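Local coordinates for neuraminidase (Influenza A virus, PDB 4GDI), which is a neuraminidase-like surface glycoprotein of a bat influenza virus that may remove terminal sialic acids, although its putative active site has diverged, at residues S321-P326 / Q335-W340; I125-G130 / Y177-G182; P35-L40 / Y60-N65. One frame throughout, in Å; residues are numbered along the deposited sequence.

Contact 1: residues S321-P326 / Q335-W340. With NO3 (nitrate ion), chain V.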
loop_
_atom_site.group_PDB
_atom_site.type_symbol
_atom_site.label_atom_id
_atom_site.label_comp_id
_atom_site.label_asym_id
_atom_site.label_seq_id
_atom_site.Cartn_x
_atom_site.Cartn_y
_atom_site.Cartn_z
ATOM N N SER A 321 18.651 8.293 22.241
ATOM C CA SER A 321 18.043 9.440 21.584
ATOM C C SER A 321 19.052 10.073 20.626
ATOM O O SER A 321 20.260 9.899 20.777
ATOM C CB SER A 321 17.563 10.463 22.633
ATOM O OG SER A 321 18.644 10.915 23.445
ATOM N N GLY A 322 18.566 10.820 19.640
ATOM C CA GLY A 322 19.478 11.478 18.712
ATOM C C GLY A 322 18.747 12.369 17.748
ATOM O O GLY A 322 17.512 12.393 17.726
ATOM N N PHE A 323 19.513 13.096 16.939
ATOM C CA PHE A 323 18.949 14.107 16.064
ATOM C C PHE A 323 18.386 13.553 14.773
ATOM O O PHE A 323 18.866 12.547 14.249
ATOM C CB PHE A 323 20.037 15.100 15.643
ATOM C CG PHE A 323 20.606 15.903 16.766
ATOM C CD1 PHE A 323 19.830 16.830 17.429
ATOM C CD2 PHE A 323 21.950 15.777 17.103
ATOM C CE1 PHE A 323 20.363 17.584 18.443
ATOM C CE2 PHE A 323 22.489 16.526 18.111
ATOM C CZ PHE A 323 21.694 17.443 18.775
ATOM N N PHE A 324 17.382 14.240 14.244
ATOM C CA PHE A 324 17.114 14.192 12.803
ATOM C C PHE A 324 16.630 15.563 12.339
ATOM O O PHE A 324 16.171 16.381 13.147
ATOM C CB PHE A 324 16.108 13.103 12.421
ATOM C CG PHE A 324 14.672 13.404 12.810
ATOM C CD1 PHE A 324 14.188 13.065 14.062
ATOM C CD2 PHE A 324 13.796 13.966 11.889
ATOM C CE1 PHE A 324 12.854 13.304 14.403
ATOM C CE2 PHE A 324 12.467 14.223 12.215
ATOM C CZ PHE A 324 11.988 13.881 13.473
ATOM N N GLN A 325 16.770 15.827 11.049
ATOM C CA GLN A 325 16.370 17.125 10.510
ATOM C C GLN A 325 15.346 16.959 9.395
ATOM O O GLN A 325 15.589 16.239 8.424
ATOM C CB GLN A 325 17.580 17.900 9.973
ATOM C CG GLN A 325 18.546 18.376 11.042
ATOM C CD GLN A 325 19.752 19.077 10.439
ATOM O OE1 GLN A 325 20.593 18.445 9.790
ATOM N NE2 GLN A 325 19.823 20.380 10.619
ATOM N N PRO A 326 14.195 17.630 9.539
ATOM C CA PRO A 326 13.243 17.707 8.428
ATOM C C PRO A 326 13.940 18.352 7.240
ATOM O O PRO A 326 14.739 19.259 7.443
ATOM C CB PRO A 326 12.146 18.635 8.954
ATOM C CG PRO A 326 12.311 18.657 10.441
ATOM C CD PRO A 326 13.768 18.417 10.707
ATOM N N GLN A 335 15.868 26.556 9.547
ATOM C CA GLN A 335 16.074 25.117 9.564
ATOM C C GLN A 335 15.583 24.529 10.894
ATOM O O GLN A 335 16.029 24.924 11.977
ATOM C CB GLN A 335 17.548 24.795 9.320
ATOM C CG GLN A 335 17.892 23.328 9.406
ATOM C CD GLN A 335 17.189 22.524 8.361
ATOM O OE1 GLN A 335 17.313 22.798 7.168
ATOM N NE2 GLN A 335 16.434 21.516 8.794
ATOM N N ARG A 336 14.658 23.589 10.820
ATOM C CA ARG A 336 14.149 22.965 12.040
ATOM C C ARG A 336 15.082 21.858 12.527
ATOM O O ARG A 336 15.835 21.260 11.749
ATOM C CB ARG A 336 12.736 22.407 11.820
ATOM C CG ARG A 336 11.648 23.477 11.690
ATOM C CD ARG A 336 10.259 22.880 11.913
ATOM N NE ARG A 336 9.928 21.844 10.926
ATOM C CZ ARG A 336 9.202 20.765 11.182
ATOM N NH1 ARG A 336 8.714 20.554 12.408
ATOM N NH2 ARG A 336 8.959 19.890 10.218
ATOM N N ILE A 337 14.992 21.564 13.820
ATOM C CA ILE A 337 15.772 20.482 14.421
ATOM C C ILE A 337 14.829 19.619 15.249
ATOM O O ILE A 337 13.925 20.129 15.934
ATOM C CB ILE A 337 16.949 21.024 15.291
ATOM C CG1 ILE A 337 17.811 19.876 15.829
ATOM C CG2 ILE A 337 16.450 21.876 16.438
ATOM C CD1 ILE A 337 18.474 19.052 14.744
ATOM N N CYS A 338 15.010 18.307 15.159
ATOM C CA CYS A 338 14.147 17.384 15.886
ATOM C C CYS A 338 15.017 16.333 16.545
ATOM O O CYS A 338 16.205 16.216 16.241
ATOM C CB CYS A 338 13.158 16.696 14.930
ATOM S SG CYS A 338 12.091 17.771 13.929
ATOM N N PHE A 339 14.440 15.563 17.459
ATOM C CA PHE A 339 15.164 14.412 17.957
ATOM C C PHE A 339 14.235 13.224 18.054
ATOM O O PHE A 339 13.011 13.376 18.109
ATOM C CB PHE A 339 15.854 14.712 19.300
ATOM C CG PHE A 339 14.903 15.008 20.443
ATOM C CD1 PHE A 339 14.410 13.989 21.236
ATOM C CD2 PHE A 339 14.548 16.314 20.744
ATOM C CE1 PHE A 339 13.549 14.265 22.291
ATOM C CE2 PHE A 339 13.689 16.600 21.799
ATOM C CZ PHE A 339 13.194 15.569 22.576
ATOM N N TRP A 340 14.819 12.030 18.017
ATOM C CA TRP A 340 14.063 10.816 18.249
ATOM C C TRP A 340 14.469 10.288 19.629
ATOM O O TRP A 340 15.576 10.568 20.116
ATOM C CB TRP A 340 14.302 9.778 17.135
ATOM C CG TRP A 340 15.775 9.515 16.803
ATOM C CD1 TRP A 340 16.488 10.043 15.766
ATOM C CD2 TRP A 340 16.684 8.662 17.516
ATOM N NE1 TRP A 340 17.779 9.580 15.790
ATOM C CE2 TRP A 340 17.924 8.728 16.857
ATOM C CE3 TRP A 340 16.567 7.849 18.651
ATOM C CZ2 TRP A 340 19.042 8.016 17.295
ATOM C CZ3 TRP A 340 17.670 7.152 19.078
ATOM C CH2 TRP A 340 18.888 7.236 18.407
HETATM N N NO3 V . 6.687 17.601 11.806
HETATM O O1 NO3 V . 8.062 17.680 12.042
HETATM O O2 NO3 V . 5.941 16.488 12.227
HETATM O O3 NO3 V . 6.029 18.637 11.161
HETATM O O HOH W 1 18.683 10.168 12.964
#

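Contact 2: residues I125-G130 / Y177-G182. With NAG (2-acetamido-2-deoxy-beta-D-glucopyranose), chain O.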
loop_
_atom_site.group_PDB
_atom_site.type_symbol
_atom_site.label_atom_id
_atom_site.label_comp_id
_atom_site.label_asym_id
_atom_site.label_seq_id
_atom_site.Cartn_x
_atom_site.Cartn_y
_atom_site.Cartn_z
ATOM N N ILE A 125 32.155 -2.720 5.967
ATOM C CA ILE A 125 31.045 -1.838 5.690
ATOM C C ILE A 125 30.773 -1.839 4.193
ATOM O O ILE A 125 31.714 -1.899 3.384
ATOM C CB ILE A 125 31.333 -0.408 6.235
ATOM C CG1 ILE A 125 31.079 -0.390 7.745
ATOM C CG2 ILE A 125 30.463 0.640 5.528
ATOM C CD1 ILE A 125 31.581 0.871 8.466
ATOM N N MET A 126 29.493 -1.834 3.822
ATOM C CA MET A 126 29.127 -1.569 2.438
ATOM C C MET A 126 28.163 -0.392 2.362
ATOM O O MET A 126 27.395 -0.112 3.299
ATOM C CB MET A 126 28.564 -2.809 1.726
ATOM C CG MET A 126 27.380 -3.463 2.367
ATOM S SD MET A 126 26.823 -4.966 1.486
ATOM C CE MET A 126 25.907 -5.701 2.833
ATOM N N ILE A 127 28.244 0.311 1.240
ATOM C CA ILE A 127 27.489 1.525 1.019
ATOM C C ILE A 127 26.650 1.320 -0.218
ATOM O O ILE A 127 27.130 0.809 -1.238
ATOM C CB ILE A 127 28.430 2.724 0.808
ATOM C CG1 ILE A 127 29.454 2.767 1.945
ATOM C CG2 ILE A 127 27.633 4.021 0.707
ATOM C CD1 ILE A 127 30.461 3.885 1.829
ATOM N N LYS A 128 25.387 1.707 -0.112
ATOM C CA LYS A 128 24.456 1.662 -1.231
ATOM C C LYS A 128 23.989 3.080 -1.541
ATOM O O LYS A 128 23.654 3.849 -0.628
ATOM C CB LYS A 128 23.273 0.773 -0.846
ATOM C CG LYS A 128 22.435 0.253 -1.992
ATOM C CD LYS A 128 21.452 -0.784 -1.458
ATOM C CE LYS A 128 20.330 -1.094 -2.445
ATOM N NZ LYS A 128 19.187 -1.799 -1.788
ATOM N N TYR A 129 23.995 3.444 -2.819
ATOM C CA TYR A 129 23.435 4.721 -3.243
ATOM C C TYR A 129 22.308 4.381 -4.214
ATOM O O TYR A 129 22.540 3.759 -5.240
ATOM C CB TYR A 129 24.504 5.589 -3.911
ATOM C CG TYR A 129 24.046 6.988 -4.202
ATOM C CD1 TYR A 129 23.847 7.895 -3.176
ATOM C CD2 TYR A 129 23.810 7.409 -5.505
ATOM C CE1 TYR A 129 23.430 9.177 -3.432
ATOM C CE2 TYR A 129 23.393 8.694 -5.771
ATOM C CZ TYR A 129 23.201 9.571 -4.736
ATOM O OH TYR A 129 22.773 10.850 -4.989
ATOM N N GLY A 130 21.083 4.763 -3.883
ATOM C CA GLY A 130 19.929 4.234 -4.592
ATOM C C GLY A 130 19.891 2.711 -4.543
ATOM O O GLY A 130 20.000 2.110 -3.468
ATOM N N TYR A 177 34.112 9.856 7.434
ATOM C CA TYR A 177 34.147 9.515 6.027
ATOM C C TYR A 177 33.323 10.521 5.219
ATOM O O TYR A 177 32.202 10.862 5.593
ATOM C CB TYR A 177 33.607 8.105 5.827
ATOM C CG TYR A 177 34.624 7.025 6.082
ATOM C CD1 TYR A 177 34.905 6.584 7.371
ATOM C CD2 TYR A 177 35.304 6.443 5.033
ATOM C CE1 TYR A 177 35.841 5.586 7.596
ATOM C CE2 TYR A 177 36.248 5.458 5.247
ATOM C CZ TYR A 177 36.511 5.032 6.521
ATOM O OH TYR A 177 37.440 4.037 6.705
ATOM N N GLU A 178 33.883 11.015 4.121
ATOM C CA GLU A 178 33.105 11.815 3.191
ATOM C C GLU A 178 32.719 10.970 1.978
ATOM O O GLU A 178 33.587 10.373 1.350
ATOM C CB GLU A 178 33.884 13.036 2.721
ATOM C CG GLU A 178 33.117 13.836 1.695
ATOM C CD GLU A 178 33.913 15.011 1.137
ATOM O OE1 GLU A 178 35.077 15.193 1.538
ATOM O OE2 GLU A 178 33.360 15.748 0.294
ATOM N N LEU A 179 31.423 10.940 1.658
ATOM C CA LEU A 179 30.905 10.175 0.527
ATOM C C LEU A 179 30.266 11.099 -0.503
ATOM O O LEU A 179 29.728 12.151 -0.158
ATOM C CB LEU A 179 29.837 9.184 0.998
ATOM C CG LEU A 179 30.156 8.409 2.266
ATOM C CD1 LEU A 179 29.004 7.459 2.595
ATOM C CD2 LEU A 179 31.476 7.661 2.100
ATOM N N GLN A 180 30.345 10.702 -1.769
ATOM C CA GLN A 180 29.568 11.326 -2.839
ATOM C C GLN A 180 29.023 10.196 -3.720
ATOM O O GLN A 180 29.755 9.282 -4.105
ATOM C CB GLN A 180 30.423 12.329 -3.650
ATOM C CG GLN A 180 30.694 13.642 -2.929
ATOM C CD GLN A 180 31.520 14.637 -3.755
ATOM O OE1 GLN A 180 31.413 14.683 -4.980
ATOM N NE2 GLN A 180 32.335 15.440 -3.081
ATOM N N ASN A 181 27.730 10.224 -4.008
ATOM C CA ASN A 181 27.122 9.107 -4.718
ATOM C C ASN A 181 27.563 7.776 -4.130
ATOM O O ASN A 181 27.832 6.822 -4.864
ATOM C CB ASN A 181 27.508 9.152 -6.200
ATOM C CG ASN A 181 27.100 10.435 -6.863
ATOM O OD1 ASN A 181 26.091 11.038 -6.495
ATOM N ND2 ASN A 181 27.882 10.860 -7.858
ATOM N N GLY A 182 27.656 7.704 -2.804
ATOM C CA GLY A 182 27.922 6.436 -2.144
ATOM C C GLY A 182 29.347 5.939 -2.271
ATOM O O GLY A 182 29.631 4.772 -1.986
HETATM C C1 NAG O . 27.277 11.866 -8.706
HETATM C C2 NAG O . 28.432 12.563 -9.417
HETATM C C3 NAG O . 27.878 13.698 -10.285
HETATM C C4 NAG O . 26.874 13.119 -11.279
HETATM C C5 NAG O . 25.838 12.295 -10.525
HETATM C C6 NAG O . 24.883 11.614 -11.498
HETATM C C7 NAG O . 30.609 12.329 -8.323
HETATM C C8 NAG O . 31.849 13.152 -8.135
HETATM N N2 NAG O . 29.458 12.998 -8.477
HETATM O O3 NAG O . 28.921 14.357 -10.970
HETATM O O4 NAG O . 26.243 14.139 -12.031
HETATM O O5 NAG O . 26.465 11.316 -9.718
HETATM O O6 NAG O . 23.636 11.425 -10.862
HETATM O O7 NAG O . 30.689 11.098 -8.322
HETATM O O HOH W 2 23.676 11.981 -7.190
#

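Contact 3: residues P35-L40 / Y60-N65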
loop_
_atom_site.group_PDB
_atom_site.type_symbol
_atom_site.label_atom_id
_atom_site.label_comp_id
_atom_site.label_asym_id
_atom_site.label_seq_id
_atom_site.Cartn_x
_atom_site.Cartn_y
_atom_site.Cartn_z
ATOM N N PRO A 35 0.208 -6.389 18.925
ATOM C CA PRO A 35 -0.412 -7.183 17.866
ATOM C C PRO A 35 0.591 -8.135 17.227
ATOM O O PRO A 35 1.794 -7.931 17.368
ATOM C CB PRO A 35 -0.890 -6.125 16.863
ATOM C CG PRO A 35 -0.033 -4.930 17.120
ATOM C CD PRO A 35 0.300 -4.957 18.581
ATOM N N GLY A 36 0.097 -9.177 16.561
ATOM C CA GLY A 36 0.966 -10.122 15.876
ATOM C C GLY A 36 1.531 -9.542 14.591
ATOM O O GLY A 36 0.987 -8.582 14.048
ATOM N N ASP A 37 2.629 -10.119 14.109
ATOM C CA ASP A 37 3.226 -9.713 12.834
ATOM C C ASP A 37 3.824 -8.316 12.901
ATOM O O ASP A 37 3.971 -7.630 11.885
ATOM C CB ASP A 37 2.201 -9.806 11.700
ATOM C CG ASP A 37 1.899 -11.247 11.310
ATOM O OD1 ASP A 37 2.839 -12.069 11.307
ATOM O OD2 ASP A 37 0.724 -11.559 11.014
ATOM N N LEU A 38 4.181 -7.899 14.108
ATOM C CA LEU A 38 4.926 -6.668 14.292
ATOM C C LEU A 38 6.397 -7.027 14.215
ATOM O O LEU A 38 6.830 -8.030 14.784
ATOM C CB LEU A 38 4.607 -6.072 15.653
ATOM C CG LEU A 38 4.429 -4.567 15.797
ATOM C CD1 LEU A 38 3.278 -4.075 14.948
ATOM C CD2 LEU A 38 4.191 -4.242 17.260
ATOM N N ILE A 39 7.165 -6.226 13.490
ATOM C CA ILE A 39 8.608 -6.402 13.447
ATOM C C ILE A 39 9.235 -5.638 14.609
ATOM O O ILE A 39 9.122 -4.415 14.695
ATOM C CB ILE A 39 9.182 -5.903 12.121
ATOM C CG1 ILE A 39 8.466 -6.605 10.960
ATOM C CG2 ILE A 39 10.695 -6.128 12.087
ATOM C CD1 ILE A 39 8.945 -6.178 9.591
ATOM N N LEU A 40 9.888 -6.374 15.501
ATOM C CA LEU A 40 10.521 -5.796 16.677
ATOM C C LEU A 40 11.861 -5.178 16.316
ATOM O O LEU A 40 12.682 -5.802 15.632
ATOM C CB LEU A 40 10.722 -6.877 17.739
ATOM C CG LEU A 40 9.408 -7.514 18.216
ATOM C CD1 LEU A 40 9.695 -8.568 19.245
ATOM C CD2 LEU A 40 8.479 -6.450 18.775
ATOM N N TYR A 60 14.906 -7.674 15.027
ATOM C CA TYR A 60 15.379 -8.817 15.794
ATOM C C TYR A 60 14.298 -9.847 16.078
ATOM O O TYR A 60 14.588 -10.912 16.635
ATOM C CB TYR A 60 16.036 -8.383 17.098
ATOM C CG TYR A 60 15.099 -7.851 18.136
ATOM C CD1 TYR A 60 14.456 -8.709 19.027
ATOM C CD2 TYR A 60 14.874 -6.489 18.254
ATOM C CE1 TYR A 60 13.604 -8.223 19.993
ATOM C CE2 TYR A 60 14.019 -5.991 19.219
ATOM C CZ TYR A 60 13.392 -6.857 20.088
ATOM O OH TYR A 60 12.542 -6.349 21.047
ATOM N N GLY A 61 13.068 -9.556 15.683
ATOM C CA GLY A 61 12.017 -10.544 15.830
ATOM C C GLY A 61 10.675 -10.116 15.293
ATOM O O GLY A 61 10.457 -8.950 14.938
ATOM N N LEU A 62 9.768 -11.085 15.253
ATOM C CA LEU A 62 8.415 -10.876 14.792
ATOM C C LEU A 62 7.470 -11.381 15.871
ATOM O O LEU A 62 7.615 -12.502 16.343
ATOM C CB LEU A 62 8.187 -11.658 13.496
ATOM C CG LEU A 62 7.002 -11.210 12.639
ATOM C CD1 LEU A 62 7.290 -9.858 12.031
ATOM C CD2 LEU A 62 6.702 -12.235 11.539
ATOM N N SER A 63 6.488 -10.575 16.245
ATOM C CA SER A 63 5.538 -10.984 17.276
ATOM C C SER A 63 4.533 -12.025 16.786
ATOM O O SER A 63 4.062 -11.980 15.644
ATOM C CB SER A 63 4.766 -9.771 17.774
ATOM O OG SER A 63 4.016 -9.209 16.710
ATOM N N ALA A 64 4.188 -12.945 17.678
ATOM C CA ALA A 64 3.135 -13.924 17.432
ATOM C C ALA A 64 2.472 -14.310 18.760
ATOM O O ALA A 64 3.142 -14.791 19.679
ATOM C CB ALA A 64 3.713 -15.151 16.749
ATOM N N ASN A 65 1.169 -14.068 18.869
ATOM C CA ASN A 65 0.439 -14.348 20.107
ATOM C C ASN A 65 1.230 -13.949 21.348
ATOM O O ASN A 65 1.381 -14.745 22.281
ATOM C CB ASN A 65 0.092 -15.837 20.202
ATOM C CG ASN A 65 -0.595 -16.354 18.959
ATOM O OD1 ASN A 65 -1.721 -15.960 18.653
ATOM N ND2 ASN A 65 0.078 -17.246 18.238
#

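Contact 1: residues S321-P326 / Q335-W340
Cys338 CB makes a CH-pi contact with one face of the Phe324 ring, 3.5 Å from its centroid, and SG adds an oblique sulfur-aromatic contact. SG also packs on the Pro326 ring, with Pro326 CG 3.6 Å from Cys338 SG. On the same face of the sheet, Trp340 CG is turned between its backbone N and carbonyl carbon (chi1 50°). The indole face lies against the Ser321-Gly322 backbone with Gly322 N over its centre, and glycine leaves no side chain in the way. A water accepts from Trp340 NE1 and donates to Phe323 O. Strands 317-324 and 338-346, neighbours in an antiparallel four-stranded blade of the neuraminidase beta-propeller, pair here through backbone bonds of Gly322 with Trp340 and of Phe324 with Cys338. Past the strand ends, Gln335 NE2 donates to Pro326 O at 3.1 Å and to Arg336 O, both close to its amide plane, which fixes the amide's rotation. Pro326 CG rests on one face of the Arg336 guanidinium, whose NH1 and NH2 donate to O1 of a nitrate ion, probably from the crystallisation liquor and also bonded to Val133 N of a neighbouring subunit; Asp329 forms a salt bridge with NE. Farther out, Cys338 is disulfide-bonded to Cys360.

Contact 2: residues I125-G130 / Y177-G182
Tyr129 lays its ring flat against the turn at Asn181-Gly182, and most of the ring atoms gather round Asn181 CA. Tyr129 CB lies 3.7 Å from Asn181 O. CG stands anti to the backbone N (chi1 -172°), and this Tyr129 CG is 3.6 Å from Asn181 C. CD1 approaches both Asn181 CA and Gly182 N, and CD2 and CE1 also lie close to CA. Asn181 CA lies almost exactly over the centre of the Tyr129 ring, 3.6 Å from the centroid and 4° off the normal, a CH-pi contact. Toward the tip, CE2 and CZ approach Asn181 OD1, with the ring and amide planes 51° apart. A water finally joins the two polar ends, donating to Tyr129 OH at 2.6 Å and to Asn181 OD1 at 2.7 Å, while OH is also hydrogen-bonded to Asp107. The other branch of the amide, Asn181 ND2, carries the covalently attached N-acetylglucosamine, so the ring packs against the residue that bears the glycan. Deeper in, Ile127 CD1 and Leu179 CD2 meet tip to tip at 3.9 Å, and Ile127 CG2 touches Gly182 O, which is held by Thr134. Ile331 of a neighbouring subunit packs on both Tyr129 and Asn181. No hydrogen bond joins the two segments directly; strands 124-129 and 173-180 belong to different four-stranded antiparallel sheets, and this contact is part of the packing between neighbouring blades of a beta-propeller, at an N-glycosylated hairpin turn between strands 173-180 and 183-189.

Contact 3: residues P35-L40 / Y60-N65
Tyr60 places one face of its ring against Leu40, whose CB stands 3.8 Å from the ring centroid, displaced toward the rim in a CH-pi contact. Farther out, Tyr60 CE1 and OH approach Leu40 CD1. The pair sits where strand 39-42 runs antiparallel to the long strand 53-64 in a sheet of the neuraminidase beta-propeller. The backbone is joined here by Leu40 N to Gly61 O and by Tyr60 N to Leu40 O. At the next pair, Ile39 and Leu62 project to the other face, and Ile39 CG1 meets Leu62 CD1 at 3.6 Å. Leu62 CD1 also leans on Leu38 O, the carbonyl that accepts from Ser63 N. Before strand 39-42 begins, the chain turns through Gly36 and Asp37, the latter with positive phi, and Ser63 holds this bend. Ser63 O accepts from Asp37 N at 2.8 Å, the donor standing above the carbonyl plane. Pro35 of a neighbouring subunit packs on Asp37 and Leu62, which places the bend at a subunit boundary. Within the chain, the serine hydroxyl is gripped by two bonds. Ser63 OG accepts from Leu38 N at 2.9 Å. In turn, Ser63 OG donates its own proton to Pro35 O at 2.6 Å, in the carbonyl plane and on a lone pair.

Overall arrangement
From the N terminus, contact 3 comes first: segment 60-65 returns to 35-40 after an excursion of 19 residues, mostly strand, and ties the entry of one propeller sheet to its long strand 53-64. Contact 2 follows, closing a longer loop of 46 residues that spans the end of one four-stranded blade and most of the next. Contact 1 closes last, over eight residues without helix or strand, joining adjacent strands of the blade that strand 20-25 completes from the N-terminal end, which closes the propeller ring. The three loops follow in series, with no nesting or crossing, and the nearest atoms of any two contacts are about 14 to 16 Å apart. Contacts 2 and 3 both touch the same neighbouring subunit of the tetramer.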